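Local coordinates for cysteine desulfurase (Thermococcus onnurineus, PDB 5B89), which probably catalyses the pyridoxal-phosphate-dependent removal of sulfur from L-cysteine, passing it to a sulfur carrier and leaving L-alanine, at residues 347-352 and 357-362; 379-382 and 388-391. All coordinates share one frame; numbering follows the deposited sequence.

Contact 1: 347-352 and 357-362; sequences VSFNVP and HDVAAI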
ATOM      1  N   VAL B 347       6.864  -8.703 -26.089  1.00 14.45           N
ATOM      2  CA  VAL B 347       7.400  -8.367 -27.433  1.00 14.95           C
ATOM      3  C   VAL B 347       7.146  -6.913 -27.674  1.00 13.71           C
ATOM      4  O   VAL B 347       5.972  -6.462 -27.876  1.00 13.97           O
ATOM      5  CB  VAL B 347       6.691  -9.235 -28.481  1.00 16.02           C
ATOM      6  CG1 VAL B 347       7.281  -8.836 -29.845  1.00 17.13           C
ATOM      7  CG2 VAL B 347       6.902 -10.711 -28.224  1.00 18.00           C
ATOM      8  N   SER B 348       8.192  -6.090 -27.670  1.00 13.69           N
ATOM      9  CA  SER B 348       8.184  -4.717 -28.052  1.00 14.76           C
ATOM     10  C   SER B 348       8.564  -4.657 -29.520  1.00 15.28           C
ATOM     11  O   SER B 348       9.412  -5.411 -30.011  1.00 15.12           O
ATOM     12  CB  SER B 348       9.262  -3.855 -27.262  1.00 16.90           C
ATOM     13  OG  SER B 348       8.721  -3.413 -26.025  1.00 19.20           O
ATOM     14  N   PHE B 349       7.880  -3.762 -30.214  1.00 14.66           N
ATOM     15  CA  PHE B 349       8.051  -3.575 -31.634  1.00 16.06           C
ATOM     16  C   PHE B 349       7.667  -2.162 -32.028  1.00 17.05           C
ATOM     17  O   PHE B 349       7.189  -1.396 -31.247  1.00 15.43           O
ATOM     18  CB  PHE B 349       7.208  -4.585 -32.439  1.00 16.49           C
ATOM     19  CG  PHE B 349       5.726  -4.502 -32.199  1.00 17.93           C
ATOM     20  CD1 PHE B 349       5.173  -5.107 -31.128  1.00 16.07           C
ATOM     21  CD2 PHE B 349       4.889  -3.881 -33.098  1.00 17.32           C
ATOM     22  CE1 PHE B 349       3.836  -5.039 -30.894  1.00 19.47           C
ATOM     23  CE2 PHE B 349       3.545  -3.813 -32.875  1.00 17.53           C
ATOM     24  CZ  PHE B 349       3.010  -4.399 -31.776  1.00 19.69           C
ATOM     25  N   ASN B 350       7.934  -1.867 -33.291  1.00 18.86           N
ATOM     26  CA  ASN B 350       7.549  -0.595 -33.874  1.00 17.24           C
ATOM     27  C   ASN B 350       7.180  -0.789 -35.337  1.00 18.78           C
ATOM     28  O   ASN B 350       7.648  -1.653 -35.972  1.00 18.61           O
ATOM     29  CB  ASN B 350       8.643   0.474 -33.800  1.00 17.32           C
ATOM     30  CG  ASN B 350       8.579   1.308 -32.549  1.00 17.66           C
ATOM     31  OD1 ASN B 350       7.576   1.821 -32.187  1.00 19.34           O
ATOM     32  ND2 ASN B 350       9.688   1.445 -31.917  1.00 17.76           N
ATOM     33  N   VAL B 351       6.317   0.073 -35.811  1.00 19.43           N
ATOM     34  CA  VAL B 351       5.941   0.089 -37.220  1.00 22.69           C
ATOM     35  C   VAL B 351       6.579   1.324 -37.851  1.00 20.68           C
ATOM     36  O   VAL B 351       6.300   2.392 -37.440  1.00 22.25           O
ATOM     37  CB  VAL B 351       4.427   0.121 -37.438  1.00 21.43           C
ATOM     38  CG1 VAL B 351       4.130   0.163 -38.933  1.00 25.55           C
ATOM     39  CG2 VAL B 351       3.768  -1.088 -36.810  1.00 20.03           C
ATOM     40  N   PRO B 352       7.468   1.124 -38.815  1.00 25.46           N
ATOM     41  CA  PRO B 352       8.179   2.279 -39.456  1.00 27.28           C
ATOM     42  C   PRO B 352       7.193   3.258 -40.036  1.00 27.92           C
ATOM     43  O   PRO B 352       6.206   2.837 -40.651  1.00 33.50           O
ATOM     44  CB  PRO B 352       8.975   1.612 -40.540  1.00 28.99           C
ATOM     45  CG  PRO B 352       9.216   0.243 -40.059  1.00 29.28           C
ATOM     46  CD  PRO B 352       7.884  -0.154 -39.396  1.00 24.54           C
ATOM     47  N   HIS B 357       1.918   5.183 -30.177  1.00 18.17           N
ATOM     48  CA  HIS B 357       0.582   5.446 -29.657  1.00 18.68           C
ATOM     49  C   HIS B 357      -0.448   5.261 -30.761  1.00 20.22           C
ATOM     50  O   HIS B 357      -1.554   4.810 -30.489  1.00 20.62           O
ATOM     51  CB  HIS B 357       0.398   6.830 -29.043  1.00 21.82           C
ATOM     52  CG  HIS B 357       1.208   7.066 -27.797  1.00 25.28           C
ATOM     53  ND1 HIS B 357       1.523   6.054 -26.892  1.00 26.58           N
ATOM     54  CD2 HIS B 357       1.710   8.211 -27.273  1.00 29.17           C
ATOM     55  CE1 HIS B 357       2.239   6.563 -25.895  1.00 28.49           C
ATOM     56  NE2 HIS B 357       2.348   7.870 -26.089  1.00 30.78           N
ATOM     57  N   ASP B 358      -0.055   5.566 -32.003  1.00 20.16           N
ATOM     58  CA  ASP B 358      -1.062   5.447 -33.081  1.00 20.79           C
ATOM     59  C   ASP B 358      -1.277   3.962 -33.419  1.00 19.63           C
ATOM     60  O   ASP B 358      -2.400   3.516 -33.657  1.00 19.31           O
ATOM     61  CB  ASP B 358      -0.511   6.178 -34.296  1.00 23.73           C
ATOM     62  CG  ASP B 358      -0.593   7.653 -34.174  1.00 28.73           C
ATOM     63  OD1 ASP B 358      -1.530   8.184 -33.548  1.00 33.99           O
ATOM     64  OD2 ASP B 358       0.322   8.312 -34.703  1.00 38.11           O
ATOM     65  N   VAL B 359      -0.216   3.147 -33.401  1.00 18.36           N
ATOM     66  CA  VAL B 359      -0.358   1.709 -33.506  1.00 17.25           C
ATOM     67  C   VAL B 359      -1.260   1.107 -32.434  1.00 17.12           C
ATOM     68  O   VAL B 359      -2.137   0.231 -32.670  1.00 16.43           O
ATOM     69  CB  VAL B 359       1.024   0.993 -33.534  1.00 18.29           C
ATOM     70  CG1 VAL B 359       0.837  -0.486 -33.626  1.00 18.30           C
ATOM     71  CG2 VAL B 359       1.900   1.587 -34.648  1.00 19.28           C
ATOM     72  N   ALA B 360      -1.010   1.546 -31.191  1.00 16.19           N
ATOM     73  CA  ALA B 360      -1.787   1.086 -30.108  1.00 15.11           C
ATOM     74  C   ALA B 360      -3.275   1.420 -30.204  1.00 13.30           C
ATOM     75  O   ALA B 360      -4.127   0.620 -29.783  1.00 14.36           O
ATOM     76  CB  ALA B 360      -1.216   1.590 -28.762  1.00 15.44           C
ATOM     77  N   ALA B 361      -3.562   2.600 -30.730  1.00 14.95           N
ATOM     78  CA  ALA B 361      -4.950   3.027 -30.942  1.00 16.43           C
ATOM     79  C   ALA B 361      -5.641   2.194 -32.027  1.00 14.72           C
ATOM     80  O   ALA B 361      -6.761   1.792 -31.804  1.00 17.56           O
ATOM     81  CB  ALA B 361      -4.989   4.480 -31.332  1.00 16.05           C
ATOM     82  N   ILE B 362      -4.904   1.849 -33.108  1.00 15.19           N
ATOM     83  CA  ILE B 362      -5.484   0.948 -34.120  1.00 15.99           C
ATOM     84  C   ILE B 362      -5.801  -0.428 -33.566  1.00 16.15           C
ATOM     85  O   ILE B 362      -6.844  -1.037 -33.753  1.00 15.76           O
ATOM     86  CB  ILE B 362      -4.633   0.902 -35.362  1.00 18.88           C
ATOM     87  CG1 ILE B 362      -4.662   2.232 -36.077  1.00 19.32           C
ATOM     88  CG2 ILE B 362      -5.084  -0.216 -36.315  1.00 17.49           C
ATOM     89  CD1 ILE B 362      -3.480   2.396 -36.951  1.00 21.66           C
TER

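Contact 2: 379-382 and 388-391; sequences PVMK and GTVR. With ALA (alanine), chain H.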
ATOM      1  N   PRO B 379      16.067   4.932 -20.254  1.00 22.11           N
ATOM      2  CA  PRO B 379      17.427   4.663 -20.700  1.00 24.51           C
ATOM      3  C   PRO B 379      17.483   3.566 -21.731  1.00 23.58           C
ATOM      4  O   PRO B 379      18.380   3.594 -22.504  1.00 24.10           O
ATOM      5  CB  PRO B 379      18.159   4.320 -19.426  1.00 24.28           C
ATOM      6  CG  PRO B 379      17.476   5.202 -18.430  1.00 24.38           C
ATOM      7  CD  PRO B 379      16.008   5.006 -18.785  1.00 23.08           C
ATOM      8  N   VAL B 380      16.526   2.648 -21.735  1.00 22.38           N
ATOM      9  CA  VAL B 380      16.475   1.618 -22.754  1.00 20.61           C
ATOM     10  C   VAL B 380      16.195   2.300 -24.119  1.00 19.39           C
ATOM     11  O   VAL B 380      16.804   2.008 -25.093  1.00 19.72           O
ATOM     12  CB  VAL B 380      15.376   0.553 -22.485  1.00 19.65           C
ATOM     13  CG1 VAL B 380      15.126  -0.308 -23.706  1.00 19.92           C
ATOM     14  CG2 VAL B 380      15.754  -0.341 -21.315  1.00 20.84           C
ATOM     15  N   MET B 381      15.232   3.188 -24.128  1.00 21.53           N
ATOM     16  CA  MET B 381      14.866   3.872 -25.349  1.00 21.05           C
ATOM     17  C   MET B 381      16.026   4.720 -25.829  1.00 24.86           C
ATOM     18  O   MET B 381      16.359   4.726 -26.968  1.00 23.82           O
ATOM     19  CB  MET B 381      13.612   4.697 -25.174  1.00 20.89           C
ATOM     20  CG  MET B 381      12.425   3.939 -24.631  1.00 22.52           C
ATOM     21  SD  MET B 381      12.034   2.480 -25.615  1.00 21.03           S
ATOM     22  CE  MET B 381      11.267   1.392 -24.376  1.00 19.56           C
ATOM     23  N   LYS B 382      16.641   5.412 -24.905  1.00 23.59           N
ATOM     24  CA  LYS B 382      17.750   6.301 -25.299  1.00 23.76           C
ATOM     25  C   LYS B 382      18.948   5.473 -25.801  1.00 23.85           C
ATOM     26  O   LYS B 382      19.565   5.867 -26.806  1.00 26.02           O
ATOM     27  CB  LYS B 382      18.096   7.214 -24.147  1.00 25.49           C
ATOM     28  CG  LYS B 382      17.044   8.220 -23.877  1.00 23.86           C
ATOM     29  CD  LYS B 382      17.391   9.057 -22.646  1.00 23.70           C
ATOM     30  CE  LYS B 382      16.221   9.929 -22.360  1.00 24.01           C
ATOM     31  NZ  LYS B 382      16.552  10.882 -21.250  1.00 27.09           N
ATOM     32  N   GLY B 388      10.181   5.217 -28.098  1.00 22.12           N
ATOM     33  CA  GLY B 388       9.335   4.287 -27.415  1.00 21.41           C
ATOM     34  C   GLY B 388       8.998   3.128 -28.324  1.00 19.00           C
ATOM     35  O   GLY B 388       9.500   3.028 -29.389  1.00 19.86           O
ATOM     36  N   THR B 389       8.142   2.250 -27.838  1.00 18.78           N
ATOM     37  CA  THR B 389       7.744   1.079 -28.568  1.00 17.43           C
ATOM     38  C   THR B 389       6.292   0.733 -28.312  1.00 16.15           C
ATOM     39  O   THR B 389       5.675   1.282 -27.455  1.00 15.45           O
ATOM     40  CB  THR B 389       8.547  -0.195 -28.128  1.00 20.30           C
ATOM     41  OG1 THR B 389       8.186  -0.564 -26.808  1.00 17.90           O
ATOM     42  CG2 THR B 389      10.027   0.004 -28.157  1.00 19.88           C
ATOM     43  N   VAL B 390       5.802  -0.191 -29.107  1.00 15.40           N
ATOM     44  CA  VAL B 390       4.519  -0.808 -28.914  1.00 14.37           C
ATOM     45  C   VAL B 390       4.891  -2.095 -28.190  1.00 13.85           C
ATOM     46  O   VAL B 390       5.869  -2.688 -28.503  1.00 15.44           O
ATOM     47  CB  VAL B 390       3.772  -1.143 -30.219  1.00 15.54           C
ATOM     48  CG1 VAL B 390       2.349  -1.519 -29.857  1.00 16.12           C
ATOM     49  CG2 VAL B 390       3.750   0.069 -31.117  1.00 17.42           C
ATOM     50  N   ARG B 391       4.105  -2.484 -27.203  1.00 13.95           N
ATOM     51  CA  ARG B 391       4.457  -3.676 -26.398  1.00 14.56           C
ATOM     52  C   ARG B 391       3.265  -4.568 -26.192  1.00 13.35           C
ATOM     53  O   ARG B 391       2.276  -4.168 -25.581  1.00 14.72           O
ATOM     54  CB  ARG B 391       5.045  -3.286 -25.010  1.00 15.70           C
ATOM     55  CG  ARG B 391       5.588  -4.418 -24.163  1.00 14.72           C
ATOM     56  CD  ARG B 391       5.940  -3.853 -22.792  1.00 15.28           C
ATOM     57  NE  ARG B 391       4.752  -3.512 -22.017  1.00 14.16           N
ATOM     58  CZ  ARG B 391       4.730  -2.845 -20.909  1.00 15.41           C
ATOM     59  NH1 ARG B 391       5.866  -2.425 -20.386  1.00 17.44           N
ATOM     60  NH2 ARG B 391       3.607  -2.541 -20.249  1.00 15.98           N
TER
HETATM   61  N   ALA H 401       6.292  -2.370 -14.962  1.00 34.80           N
HETATM   62  CA  ALA H 401       4.979  -2.022 -15.699  1.00 35.96           C
HETATM   63  C   ALA H 401       5.077  -1.408 -17.115  1.00 30.14           C
HETATM   64  O   ALA H 401       6.165  -1.592 -17.712  1.00 27.35           O
HETATM   65  CB  ALA H 401       3.981  -1.133 -14.931  1.00 37.18           C
HETATM   66  OXT ALA H 401       4.124  -0.840 -17.768  1.00 37.63           O

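Contact 1: 347-352 and 357-362
Val359, near the start of its helix, meets Val351 and Phe349 with separate methyl groups, and this apolar packing lies where the chain passes from strand to helix in a beta-alpha-beta crossover. The evidence for the motif is topological: strand 346-349 leads into helix 356-365 and then into strand 368-373, which runs parallel to the first, with strand 389-393 lying antiparallel between them. The two valines approach at a slant. In both, chi1 of 179° sets CG1 opposite the backbone nitrogen and brings CG2 alongside it, and the two CG2 atoms make the closest approach, Val351 CG2 to Val359 CG2 at 3.9 Å. Val359 CG2 also lies 4.0 Å from Val351 CB, so the methyl rests against the branch point as well as its partner methyl. The other prong of Val359 turns to the aromatic ring: CG1 comes within 4.4 Å of Phe349 CE2, obliquely and more loosely. The CA atoms of Val351 and Val359 stand 7.5 Å apart, and no hydrogen bond spans the segments; the contact is made by apolar side chains. All three residues are buried. Met410 of helix 400-415 packs on both Phe349 and Val351, while Val390 of the central strand touches Phe349 and Val359, extending the cluster into the sheet and the C-terminal helix. The Phe349 side chain lies about 14 Å from the bound alanine, which marks the contact as buried structural packing away from the active site. Near the strand's start, the carbonyl oxygen Val347 O sits in the plane of the aromatic ring at its edge, 3.6 Å from Phe349 CD1.

Contact 2: 379-382 and 388-391
The Arg391 guanidinium presents its edge to the carboxylate of the bound alanine, with alanine O in the guanidinium plane. Two hydrogen bonds fix the pairing: Arg391 NH1 donates to alanine O at 2.8 Å (N-H...O 157°), and Arg391 NH2 donates to alanine OXT at 3.1 Å, with a straighter angle of 169°. The chain leaves the strand with CG anti to the backbone N and bends at chi3 (71°), which swings the planar end to the ligand. NH1 is also bonded to Asn185 O, while NH2 has a long, weak ion pair with Asp41.

Between the protein segments the contact is thioether packing. Met381 bends at chi2, bringing SD to 3.7 Å from Gly388 CA and to 4.1 Å from Thr389 CG2. The Met381 and Thr389 side chains cross at about a right angle. Thr389 turns its methyl to the sulfur while OG1 hydrogen-bonds to His375, another residue of the alanine pocket.

A leucine in place of Arg391 would probably leave the ligand carboxylate without two of its donors and Asn185 O without this partner. Charge complementarity and paired donors together imply a site that recognises the carboxylate of an amino acid, consistent with alanine being the product of cysteine desulfuration.

Followed from the N terminus, the two contacts come in series. Contact 1 closes the short connection between strand 346-349 and helix 356-365; the chain then forms strand 368-373 before contact 2 closes the short loop from helix 378-384 into strand 389-393. Neither loop contains or crosses the other. They meet in space because strands 346-349 and 389-393 are antiparallel neighbours: Phe349 O and Val390 N lie 2.8 Å apart, a probable hydrogen bond, and Asn350 ND2 probably bonds to Gly388 O at 3.0 Å. With centres 11 Å apart, they join two helices to one sheet. Helices 356-365 and 378-384 both also touch the second subunit.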